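PDB 3WQB: aeromonas extracellular serine protease from Aeromonas sobria, which cleaves peptide bonds after paired basic residues, one of them lysine, as a secreted, calcium-binding serine protease and probable virulence factor acting on host plasma proteins. Local coordinates for residues P6-G9 with K10-G13; S96-V99 with V100-S103; A188-L191 with D192-Q195; A260-A263 with D264-S268; H317-S320 with Q321-A324. The protein carries 1 engineered substitution. All blocks are in the same frame, centred on the assembly; numbering follows the deposited sequence.

Overall arrangement
Four turns and one helix cap occur in series along the chain, from the N-terminal loop to the calcium-bearing loop before strand 328-329. Contacts 2 to 5 all lie within the subtilisin-like domain, yet none touches another: the nearest atoms of contacts 2 and 3 are still about 14 Å apart, and the centres of contacts 1 and 3 are about 49 Å apart, on opposite sides of the chain's centre. Contact 4 reverses the chain at the end of strand 255-261 of the parallel sheet, near the predicted active site. Contact 3 starts helix 191-205 at the interface with the other protein, and contact 5 lies beside a calcium site. Side-chain oxygens hold backbone N-H groups in contacts 1, 2, 4 and 5.

Contact 1: P6-G9 with K10-G13; sequences PLTG and KESG
The Glu11 carboxylate folds back onto the backbone amides of Thr8 and Gly9, with an ST turn at Thr8 inside the same loop. The two carboxylate oxygens of Glu11 take successive amides: Thr8 N donates to Glu11 OE2 at 2.8 Å, and Gly9 N donates to Glu11 OE1 at 3.0 Å. Both donors arrive on the syn side, 18° and 23° out of the carboxylate plane, so the group is gripped at both oxygens and its rotation is fixed. A bend at chi2 (87°) is what curls the Glu11 chain back over Thr8. The ST turn is closed by Lys10 N, which donates to Thr8 OG1 at 3.0 Å. Leu7 lies across the Glu11 side chain at about a right angle, its CD2 3.5 Å from Glu11 OE2. Further out, Leu7 packs on Trp60, Trp61 and Arg64 of helix 60-64, which ties this surface loop to the body of the protein. The carbonyl of Gly9 is tied to the Lys10 side chain by a water, which donates to Gly9 O at 2.6 Å and accepts from Lys10 NZ at 3.1 Å.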
loop_
_atom_site.group_PDB
_atom_site.type_symbol
_atom_site.label_atom_id
_atom_site.label_comp_id
_atom_site.label_asym_id
_atom_site.label_seq_id
_atom_site.Cartn_x
_atom_site.Cartn_y
_atom_site.Cartn_z
ATOM N N PRO A 6 11.951 31.641 13.192
ATOM C CA PRO A 6 12.868 30.516 13.027
ATOM C C PRO A 6 13.611 30.197 14.319
ATOM O O PRO A 6 13.857 31.092 15.142
ATOM C CB PRO A 6 13.870 31.022 11.986
ATOM C CG PRO A 6 13.152 32.103 11.263
ATOM C CD PRO A 6 12.275 32.750 12.273
ATOM N N LEU A 7 13.951 28.927 14.492
ATOM C CA LEU A 7 14.835 28.506 15.566
ATOM C C LEU A 7 16.214 28.273 14.988
ATOM O O LEU A 7 16.355 27.953 13.800
ATOM C CB LEU A 7 14.325 27.220 16.214
ATOM C CG LEU A 7 13.021 27.299 17.005
ATOM C CD1 LEU A 7 12.587 25.892 17.397
ATOM C CD2 LEU A 7 13.141 28.198 18.237
ATOM N N THR A 8 17.234 28.408 15.833
ATOM C CA THR A 8 18.606 28.138 15.399
ATOM C C THR A 8 18.836 26.647 15.173
ATOM O O THR A 8 19.705 26.259 14.391
ATOM C CB THR A 8 19.646 28.648 16.410
ATOM O OG1 THR A 8 19.584 27.854 17.598
ATOM C CG2 THR A 8 19.405 30.109 16.748
ATOM N N GLY A 9 18.053 25.818 15.867
ATOM C CA GLY A 9 18.239 24.370 15.842
ATOM C C GLY A 9 19.250 23.890 16.866
ATOM O O GLY A 9 19.500 22.688 16.986
ATOM N N LYS A 10 19.816 24.833 17.615
ATOM C CA LYS A 10 20.886 24.536 18.575
ATOM C C LYS A 10 20.515 24.946 19.992
ATOM O O LYS A 10 21.323 24.813 20.913
ATOM C CB LYS A 10 22.189 25.244 18.176
ATOM C CG LYS A 10 22.641 25.030 16.734
ATOM C CD LYS A 10 22.869 23.561 16.404
ATOM C CE LYS A 10 23.124 23.373 14.916
ATOM N NZ LYS A 10 23.242 21.931 14.569
ATOM N N GLU A 11 19.298 25.451 20.165
ATOM C CA GLU A 11 18.806 25.879 21.469
ATOM C C GLU A 11 18.976 24.785 22.514
ATOM O O GLU A 11 18.501 23.651 22.344
ATOM C CB GLU A 11 17.331 26.269 21.392
ATOM C CG GLU A 11 17.043 27.587 20.690
ATOM C CD GLU A 11 16.885 27.468 19.176
ATOM O OE1 GLU A 11 17.035 26.356 18.608
ATOM O OE2 GLU A 11 16.618 28.511 18.546
ATOM N N SER A 12 19.649 25.140 23.601
ATOM C CA SER A 12 19.882 24.220 24.694
ATOM C C SER A 12 18.570 23.961 25.425
ATOM O O SER A 12 17.838 24.898 25.744
ATOM C CB SER A 12 20.909 24.817 25.652
ATOM O OG SER A 12 21.511 23.809 26.434
ATOM N N GLY A 13 18.267 22.688 25.663
ATOM C CA GLY A 13 17.067 22.304 26.406
ATOM C C GLY A 13 15.758 22.381 25.636
ATOM O O GLY A 13 14.685 22.307 26.231
HETATM O O HOH W 1 18.075 22.161 20.089
HETATM O O HOH W 2 20.309 21.124 15.087
#

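Contact 2: S96-V99 with V100-S103; sequences SKNV and VTGS
The amide of Asn98 and the side chain of Thr101 meet at a slant, with Thr101 OG1 3.2 Å from Asn98 CG. The amide gets there because CG is anti to the backbone N (chi1 -169°), which carries OD1 over the amides that follow. Thr101 N donates to Asn98 OD1 at 3.1 Å, nearly straight at hydrogen but from above the carbonyl plane, while the Asx-turn bond from Val100 N to Asn98 OD1 (3.0 Å) is weak. Thr101 in turn heads an ST turn, its OG1 accepting from Ser103 N at 3.3 Å. Ser103 OG, hydrogen-bonded to Asp105 N, comes against Asn98 CB (3.4 Å) next to Thr101 OG1. The backbone closes the loop at both ends of Asn98: Gly102 N donates to Asn98 O, an alpha turn, and Asn98 N donates to Ser103 O at 2.8 Å. Beyond the turn, Lys97 makes a cation-pi contact with Tyr160. The buried Asn98 amide has a defined orientation: OD1 meets N-H donors (Thr101 N, Asn145 ND2 and, weakly, Val100 N), while ND2 donates to a carbonyl, Asp105 O. The Asn145 bond also ties this loop to the one following strand 140-144.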
loop_
_atom_site.group_PDB
_atom_site.type_symbol
_atom_site.label_atom_id
_atom_site.label_comp_id
_atom_site.label_asym_id
_atom_site.label_seq_id
_atom_site.Cartn_x
_atom_site.Cartn_y
_atom_site.Cartn_z
ATOM N N SER A 96 6.676 15.185 -15.944
ATOM C CA SER A 96 5.350 14.573 -15.830
ATOM C C SER A 96 4.894 14.020 -17.172
ATOM O O SER A 96 5.286 14.534 -18.227
ATOM C CB SER A 96 4.312 15.588 -15.368
ATOM O OG SER A 96 4.573 16.074 -14.064
ATOM N N LYS A 97 4.051 12.992 -17.128
ATOM C CA LYS A 97 3.475 12.424 -18.340
ATOM C C LYS A 97 2.000 12.101 -18.158
ATOM O O LYS A 97 1.576 11.500 -17.158
ATOM C CB LYS A 97 4.235 11.177 -18.814
ATOM C CG LYS A 97 3.772 10.682 -20.182
ATOM C CD LYS A 97 4.625 9.562 -20.743
ATOM C CE LYS A 97 4.027 9.061 -22.050
ATOM N NZ LYS A 97 4.869 7.984 -22.635
ATOM N N ASN A 98 1.224 12.523 -19.146
ATOM C CA ASN A 98 -0.143 12.087 -19.284
ATOM C C ASN A 98 -0.114 10.813 -20.117
ATOM O O ASN A 98 0.173 10.847 -21.319
ATOM C CB ASN A 98 -0.963 13.170 -19.978
ATOM C CG ASN A 98 -2.439 12.893 -19.923
ATOM O OD1 ASN A 98 -2.873 11.768 -20.135
ATOM N ND2 ASN A 98 -3.231 13.927 -19.640
ATOM N N VAL A 99 -0.369 9.677 -19.480
ATOM C CA VAL A 99 -0.245 8.399 -20.182
ATOM C C VAL A 99 -1.454 8.106 -21.076
ATOM O O VAL A 99 -1.408 7.195 -21.906
ATOM C CB VAL A 99 0.044 7.216 -19.220
ATOM C CG1 VAL A 99 1.316 7.472 -18.424
ATOM C CG2 VAL A 99 -1.140 6.946 -18.290
ATOM N N VAL A 100 -2.522 8.883 -20.911
ATOM C CA VAL A 100 -3.700 8.762 -21.769
ATOM C C VAL A 100 -3.480 9.496 -23.103
ATOM O O VAL A 100 -3.682 8.914 -24.170
ATOM C CB VAL A 100 -4.981 9.258 -21.052
ATOM C CG1 VAL A 100 -6.196 9.141 -21.979
ATOM C CG2 VAL A 100 -5.205 8.470 -19.765
ATOM N N THR A 101 -3.031 10.751 -23.038
ATOM C CA THR A 101 -2.884 11.592 -24.235
ATOM C C THR A 101 -1.456 11.604 -24.794
ATOM O O THR A 101 -1.232 11.986 -25.951
ATOM C CB THR A 101 -3.285 13.056 -23.948
ATOM O OG1 THR A 101 -2.385 13.621 -22.988
ATOM C CG2 THR A 101 -4.713 13.147 -23.412
ATOM N N GLY A 102 -0.489 11.205 -23.971
ATOM C CA GLY A 102 0.918 11.280 -24.345
ATOM C C GLY A 102 1.583 12.613 -24.051
ATOM O O GLY A 102 2.782 12.767 -24.271
ATOM N N SER A 103 0.816 13.586 -23.566
ATOM C CA SER A 103 1.349 14.926 -23.323
ATOM C C SER A 103 2.195 14.954 -22.054
ATOM O O SER A 103 2.285 13.952 -21.330
ATOM C CB SER A 103 0.218 15.938 -23.197
ATOM O OG SER A 103 -0.330 15.887 -21.889
#

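Contact 3: A188-L191 with D192-Q195; sequences ANSL and DQSQ
Gln193 reaches back over the N-terminus of helix 191-205 to Ser190, the N-cap residue. Its CB lies 3.4 Å from Ala188 O, on the loop that leads into the helix. CG comes next, 3.2 Å from Ser190 OG. With CG anti to the carbonyl carbon (chi1 -61°) and the chain extended beyond, NE2 ends beside Ser190 OG. CD is 3.5 Å from Ser190 OG, and both OE1 and NE2 lie 3.7 Å from Ala188 CA. The polar bonds belong to NE2: it donates to Ser190 OG at 2.8 Å, the oxygen lying within 8° of the amide plane, and also to Ser187 O. Both bonds hold the amide in place.

Ser190 OG accepts from Gln193 NE2 and donates to Asp192 OD1 at 2.6 Å, met on the syn side of the carboxylate but well out of its plane. A carboxylate in the first turn of a helix probably also interacts favourably with the helix dipole. Asp192 N is hydrogen-bonded to a polar side chain of the other protein in the assembly, and Gln195 NE2 to that protein's backbone, so the helix start is also part of an interface; within the chain, Gln195 OE1 accepts from Gln155 NE2. The loop before the helix meets the C-terminal P-domain, Ala188 touching Arg532 and Asn189 touching Asp530 of strand 527-535. The regular helix bonding begins at the cap itself: Ser194 N donates to Ser190 O at 2.9 Å, close to the C=O direction.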
loop_
_atom_site.group_PDB
_atom_site.type_symbol
_atom_site.label_atom_id
_atom_site.label_comp_id
_atom_site.label_asym_id
_atom_site.label_seq_id
_atom_site.Cartn_x
_atom_site.Cartn_y
_atom_site.Cartn_z
ATOM N N ALA A 188 2.722 -13.618 -6.044
ATOM C CA ALA A 188 3.477 -12.389 -6.311
ATOM C C ALA A 188 4.531 -12.578 -7.410
ATOM O O ALA A 188 5.263 -11.645 -7.760
ATOM C CB ALA A 188 4.117 -11.872 -5.026
ATOM N N ASN A 189 4.567 -13.780 -7.975
ATOM C CA ASN A 189 5.630 -14.185 -8.895
ATOM C C ASN A 189 5.386 -13.969 -10.387
ATOM O O ASN A 189 6.233 -14.337 -11.205
ATOM C CB ASN A 189 6.007 -15.644 -8.629
ATOM C CG ASN A 189 6.641 -15.838 -7.272
ATOM O OD1 ASN A 189 7.559 -15.103 -6.889
ATOM N ND2 ASN A 189 6.159 -16.832 -6.535
ATOM N N SER A 190 4.254 -13.369 -10.745
ATOM C CA SER A 190 3.966 -13.061 -12.142
ATOM C C SER A 190 5.044 -12.127 -12.700
ATOM O O SER A 190 5.677 -11.379 -11.955
ATOM C CB SER A 190 2.578 -12.441 -12.291
ATOM O OG SER A 190 2.517 -11.179 -11.656
ATOM N N LEU A 191 5.255 -12.176 -14.009
ATOM C CA LEU A 191 6.317 -11.385 -14.620
ATOM C C LEU A 191 6.136 -9.880 -14.449
ATOM O O LEU A 191 7.116 -9.163 -14.248
ATOM C CB LEU A 191 6.464 -11.744 -16.091
ATOM C CG LEU A 191 7.094 -13.111 -16.394
ATOM C CD1 LEU A 191 7.221 -13.258 -17.886
ATOM C CD2 LEU A 191 8.457 -13.277 -15.728
ATOM N N ASP A 192 4.896 -9.402 -14.495
ATOM C CA ASP A 192 4.645 -7.974 -14.326
ATOM C C ASP A 192 5.107 -7.517 -12.943
ATOM O O ASP A 192 5.700 -6.450 -12.809
ATOM C CB ASP A 192 3.168 -7.604 -14.592
ATOM C CG ASP A 192 2.234 -8.051 -13.489
ATOM O OD1 ASP A 192 2.051 -9.272 -13.324
ATOM O OD2 ASP A 192 1.691 -7.174 -12.781
ATOM N N GLN A 193 4.828 -8.328 -11.927
ATOM C CA GLN A 193 5.202 -7.999 -10.552
ATOM C C GLN A 193 6.697 -8.155 -10.315
ATOM O O GLN A 193 7.301 -7.329 -9.637
ATOM C CB GLN A 193 4.421 -8.852 -9.559
ATOM C CG GLN A 193 2.921 -8.662 -9.648
ATOM C CD GLN A 193 2.184 -9.506 -8.646
ATOM O OE1 GLN A 193 2.086 -9.139 -7.481
ATOM N NE2 GLN A 193 1.672 -10.650 -9.085
ATOM N N SER A 194 7.279 -9.214 -10.869
ATOM C CA SER A 194 8.723 -9.423 -10.776
ATOM C C SER A 194 9.484 -8.252 -11.396
ATOM O O SER A 194 10.449 -7.757 -10.818
ATOM C CB SER A 194 9.125 -10.741 -11.448
ATOM O OG SER A 194 10.525 -10.938 -11.406
ATOM N N GLN A 195 9.018 -7.786 -12.550
ATOM C CA GLN A 195 9.671 -6.684 -13.245
ATOM C C GLN A 195 9.641 -5.413 -12.400
ATOM O O GLN A 195 10.650 -4.707 -12.294
ATOM C CB GLN A 195 9.027 -6.445 -14.607
ATOM C CG GLN A 195 9.717 -5.371 -15.433
ATOM C CD GLN A 195 9.134 -5.241 -16.816
ATOM O OE1 GLN A 195 7.940 -5.009 -16.970
ATOM N NE2 GLN A 195 9.977 -5.371 -17.840
#

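Contact 4: A260-A263 with D264-S268; sequences ALNA and DGVRS
With CG placed between its backbone N and carbonyl carbon (chi1 69°), Asn262 swings its amide over the turn it opens. Asp264 N donates to Asn262 OD1 (2.9 Å) from above the carbonyl plane, not on a lone pair. This Asx turn overlies a type I beta turn from Asn262 to Gly265, closed by Gly265 N donating to Asn262 O at 3.0 Å. The same OD1 takes a weak second bond from Val266 N; one donor lies within the turn, the other just beyond it. Asn262 and Val266 lie side by side, pointing the same way, with Val266 CG2 3.7 Å from Asn262 ND2. ND2 donates both to Glu285 OE2 and to a water that in turn donates to Asp264 OD2. Asp264 OD2 has a further partner in its salt bridge with Arg49.

At the base of the reversal the backbones run together at one bridge, Leu261 with Arg267, a non-hydrogen-bonded pair flanked by two bonds: Asn262 N to Val266 O at 2.9 Å, almost straight at 177°, and Ser268 N to Ala260 O, also 2.9 Å. Leu261 CD1 packs against the turn, 3.6 Å from Gly265 C. Ser268 OG is hydrogen-bonded to Gly284 O and packs 3.6 Å from Ala260 CB. The arrangement is a tight reversal that ends strand 255-261 of the parallel sheet of the subtilisin fold, with the side chain of Ala260 about 9 Å from that of Ala336, the engineered residue at the predicted nucleophile position of the catalytic triad.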
loop_
_atom_site.group_PDB
_atom_site.type_symbol
_atom_site.label_atom_id
_atom_site.label_comp_id
_atom_site.label_asym_id
_atom_site.label_seq_id
_atom_site.Cartn_x
_atom_site.Cartn_y
_atom_site.Cartn_z
ATOM N N ALA A 260 -3.507 4.590 8.121
ATOM C CA ALA A 260 -3.990 5.941 8.343
ATOM C C ALA A 260 -4.454 6.139 9.779
ATOM O O ALA A 260 -5.140 5.279 10.366
ATOM C CB ALA A 260 -5.139 6.249 7.401
ATOM N N LEU A 261 -4.103 7.308 10.312
ATOM C CA LEU A 261 -4.485 7.758 11.653
ATOM C C LEU A 261 -5.428 8.955 11.543
ATOM O O LEU A 261 -5.269 9.799 10.658
ATOM C CB LEU A 261 -3.221 8.196 12.416
ATOM C CG LEU A 261 -3.413 8.578 13.886
ATOM C CD1 LEU A 261 -2.793 7.513 14.779
ATOM C CD2 LEU A 261 -2.826 9.956 14.177
ATOM N N ASN A 262 -6.410 9.025 12.443
ATOM C CA ASN A 262 -7.307 10.187 12.472
ATOM C C ASN A 262 -6.881 11.250 13.484
ATOM O O ASN A 262 -5.893 11.082 14.212
ATOM C CB ASN A 262 -8.776 9.781 12.636
ATOM C CG ASN A 262 -9.090 9.198 13.996
ATOM O OD1 ASN A 262 -8.445 9.517 14.996
ATOM N ND2 ASN A 262 -10.131 8.375 14.047
ATOM N N ALA A 263 -7.611 12.362 13.504
ATOM C CA ALA A 263 -7.266 13.488 14.367
ATOM C C ALA A 263 -7.411 13.218 15.866
ATOM O O ALA A 263 -6.922 14.008 16.679
ATOM C CB ALA A 263 -8.030 14.743 13.954
ATOM N N ASP A 264 -8.103 12.127 16.215
ATOM C CA ASP A 264 -8.230 11.683 17.606
ATOM C C ASP A 264 -7.062 10.806 18.049
ATOM O O ASP A 264 -7.004 10.390 19.206
ATOM C CB ASP A 264 -9.527 10.904 17.798
ATOM C CG ASP A 264 -10.748 11.731 17.495
ATOM O OD1 ASP A 264 -10.814 12.881 17.972
ATOM O OD2 ASP A 264 -11.648 11.229 16.785
ATOM N N GLY A 265 -6.136 10.525 17.135
ATOM C CA GLY A 265 -4.966 9.717 17.470
ATOM C C GLY A 265 -5.156 8.219 17.469
ATOM O O GLY A 265 -4.371 7.497 18.081
ATOM N N VAL A 266 -6.201 7.746 16.800
ATOM C CA VAL A 266 -6.397 6.312 16.630
ATOM C C VAL A 266 -6.527 5.989 15.147
ATOM O O VAL A 266 -6.692 6.887 14.313
ATOM C CB VAL A 266 -7.605 5.789 17.440
ATOM C CG1 VAL A 266 -7.423 6.097 18.924
ATOM C CG2 VAL A 266 -8.925 6.350 16.896
ATOM N N ARG A 267 -6.457 4.705 14.829
ATOM C CA ARG A 267 -6.604 4.236 13.457
ATOM C C ARG A 267 -7.848 4.841 12.814
ATOM O O ARG A 267 -8.941 4.782 13.389
ATOM C CB ARG A 267 -6.740 2.722 13.445
ATOM C CG ARG A 267 -6.647 2.119 12.059
ATOM C CD ARG A 267 -7.401 0.794 11.978
ATOM N NE ARG A 267 -8.857 0.970 11.919
ATOM C CZ ARG A 267 -9.741 0.362 12.706
ATOM N NH1 ARG A 267 -11.042 0.591 12.531
ATOM N NH2 ARG A 267 -9.345 -0.462 13.670
ATOM N N SER A 268 -7.696 5.406 11.621
ATOM C CA SER A 268 -8.856 5.866 10.877
ATOM C C SER A 268 -9.781 4.675 10.694
ATOM O O SER A 268 -9.317 3.554 10.468
ATOM C CB SER A 268 -8.435 6.423 9.526
ATOM O OG SER A 268 -7.584 7.534 9.693
HETATM O O HOH W 3 -11.757 8.338 16.712
#

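Contact 5: H317-S320 with Q321-A324; sequences HGNS and QLDA
Asn319 OD1 accepts from two successive amides, Gln321 N at 2.9 Å and Leu322 N at 2.9 Å, and the two approach differently. Gln321 N lies in the carbonyl plane of the side chain, whereas Leu322 N stands above it, 56° out. The anti placement of CG to the backbone N (chi1 -173°) lets the oxygen sit over these amides. On the same residue the backbone carbonyl is also used: Asp323 N donates to Asn319 O at 2.9 Å, close to the C=O direction. Together they make an Asx turn inside an alpha turn, built in the surface loop between strands 293-296 and 328-329. Asn319 ND2 donates to Arg315 O, and the Leu322 side chain passes Asn319 obliquely, CD1 3.4 Å from Asn319 ND2. Asn319 N donates to a water at 2.9 Å, and that water donates to Asp323 O at 2.8 Å. Ser320 OG donates to Gln321 OE1 at 3.1 Å, in the carbonyl plane and on a lone pair. The side chain of Asp323 is about 6 Å from the bound calcium ion and packs on Asn306, a calcium ligand. Its carboxylate is satisfied elsewhere, OD1 by Asp327 N and OD2 by Tyr328 N.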
loop_
_atom_site.group_PDB
_atom_site.type_symbol
_atom_site.label_atom_id
_atom_site.label_comp_id
_atom_site.label_asym_id
_atom_site.label_seq_id
_atom_site.Cartn_x
_atom_site.Cartn_y
_atom_site.Cartn_z
ATOM N N HIS A 317 -15.709 24.254 1.590
ATOM C CA HIS A 317 -16.233 24.049 0.237
ATOM C C HIS A 317 -17.297 25.071 -0.129
ATOM O O HIS A 317 -18.106 25.452 0.707
ATOM C CB HIS A 317 -16.794 22.633 0.104
ATOM C CG HIS A 317 -15.743 21.559 0.127
ATOM N ND1 HIS A 317 -15.755 20.511 -0.764
ATOM C CD2 HIS A 317 -14.668 21.361 0.931
ATOM C CE1 HIS A 317 -14.728 19.713 -0.517
ATOM N NE2 HIS A 317 -14.055 20.206 0.508
ATOM N N GLY A 318 -17.273 25.516 -1.385
ATOM C CA GLY A 318 -18.240 26.503 -1.881
ATOM C C GLY A 318 -18.336 27.712 -0.976
ATOM O O GLY A 318 -19.437 28.208 -0.686
ATOM N N ASN A 319 -17.171 28.177 -0.534
ATOM C CA ASN A 319 -17.046 29.251 0.438
ATOM C C ASN A 319 -16.315 30.424 -0.196
ATOM O O ASN A 319 -15.095 30.395 -0.350
ATOM C CB ASN A 319 -16.301 28.734 1.676
ATOM C CG ASN A 319 -16.273 29.739 2.809
ATOM O OD1 ASN A 319 -16.117 30.942 2.591
ATOM N ND2 ASN A 319 -16.392 29.245 4.033
ATOM N N SER A 320 -17.068 31.464 -0.552
ATOM C CA SER A 320 -16.511 32.616 -1.261
ATOM C C SER A 320 -15.601 33.492 -0.392
ATOM O O SER A 320 -14.804 34.275 -0.918
ATOM C CB SER A 320 -17.631 33.462 -1.874
ATOM O OG SER A 320 -18.532 33.904 -0.877
ATOM N N GLN A 321 -15.712 33.339 0.927
ATOM C CA GLN A 321 -14.901 34.103 1.872
ATOM C C GLN A 321 -13.515 33.476 2.036
ATOM O O GLN A 321 -12.501 34.179 2.040
ATOM C CB GLN A 321 -15.591 34.191 3.243
ATOM C CG GLN A 321 -17.124 34.174 3.216
ATOM C CD GLN A 321 -17.736 35.505 2.824
ATOM O OE1 GLN A 321 -18.298 35.646 1.734
ATOM N NE2 GLN A 321 -17.640 36.492 3.715
ATOM N N LEU A 322 -13.480 32.148 2.145
ATOM C CA LEU A 322 -12.247 31.426 2.460
ATOM C C LEU A 322 -11.533 30.869 1.231
ATOM O O LEU A 322 -10.315 30.705 1.243
ATOM C CB LEU A 322 -12.526 30.291 3.451
ATOM C CG LEU A 322 -13.131 30.624 4.820
ATOM C CD1 LEU A 322 -13.357 29.347 5.604
ATOM C CD2 LEU A 322 -12.244 31.587 5.606
ATOM N N ASP A 323 -12.286 30.578 0.173
ATOM C CA ASP A 323 -11.716 29.928 -1.010
ATOM C C ASP A 323 -12.612 30.178 -2.218
ATOM O O ASP A 323 -13.324 29.285 -2.688
ATOM C CB ASP A 323 -11.507 28.429 -0.733
ATOM C CG ASP A 323 -10.912 27.680 -1.906
ATOM O OD1 ASP A 323 -10.251 28.295 -2.783
ATOM O OD2 ASP A 323 -11.115 26.452 -1.940
ATOM N N ALA A 324 -12.554 31.411 -2.716
ATOM C CA ALA A 324 -13.485 31.881 -3.741
ATOM C C ALA A 324 -13.421 31.096 -5.049
ATOM O O ALA A 324 -14.448 30.884 -5.693
ATOM C CB ALA A 324 -13.286 33.371 -4.004
HETATM O O HOH W 4 -14.673 27.182 -1.513
#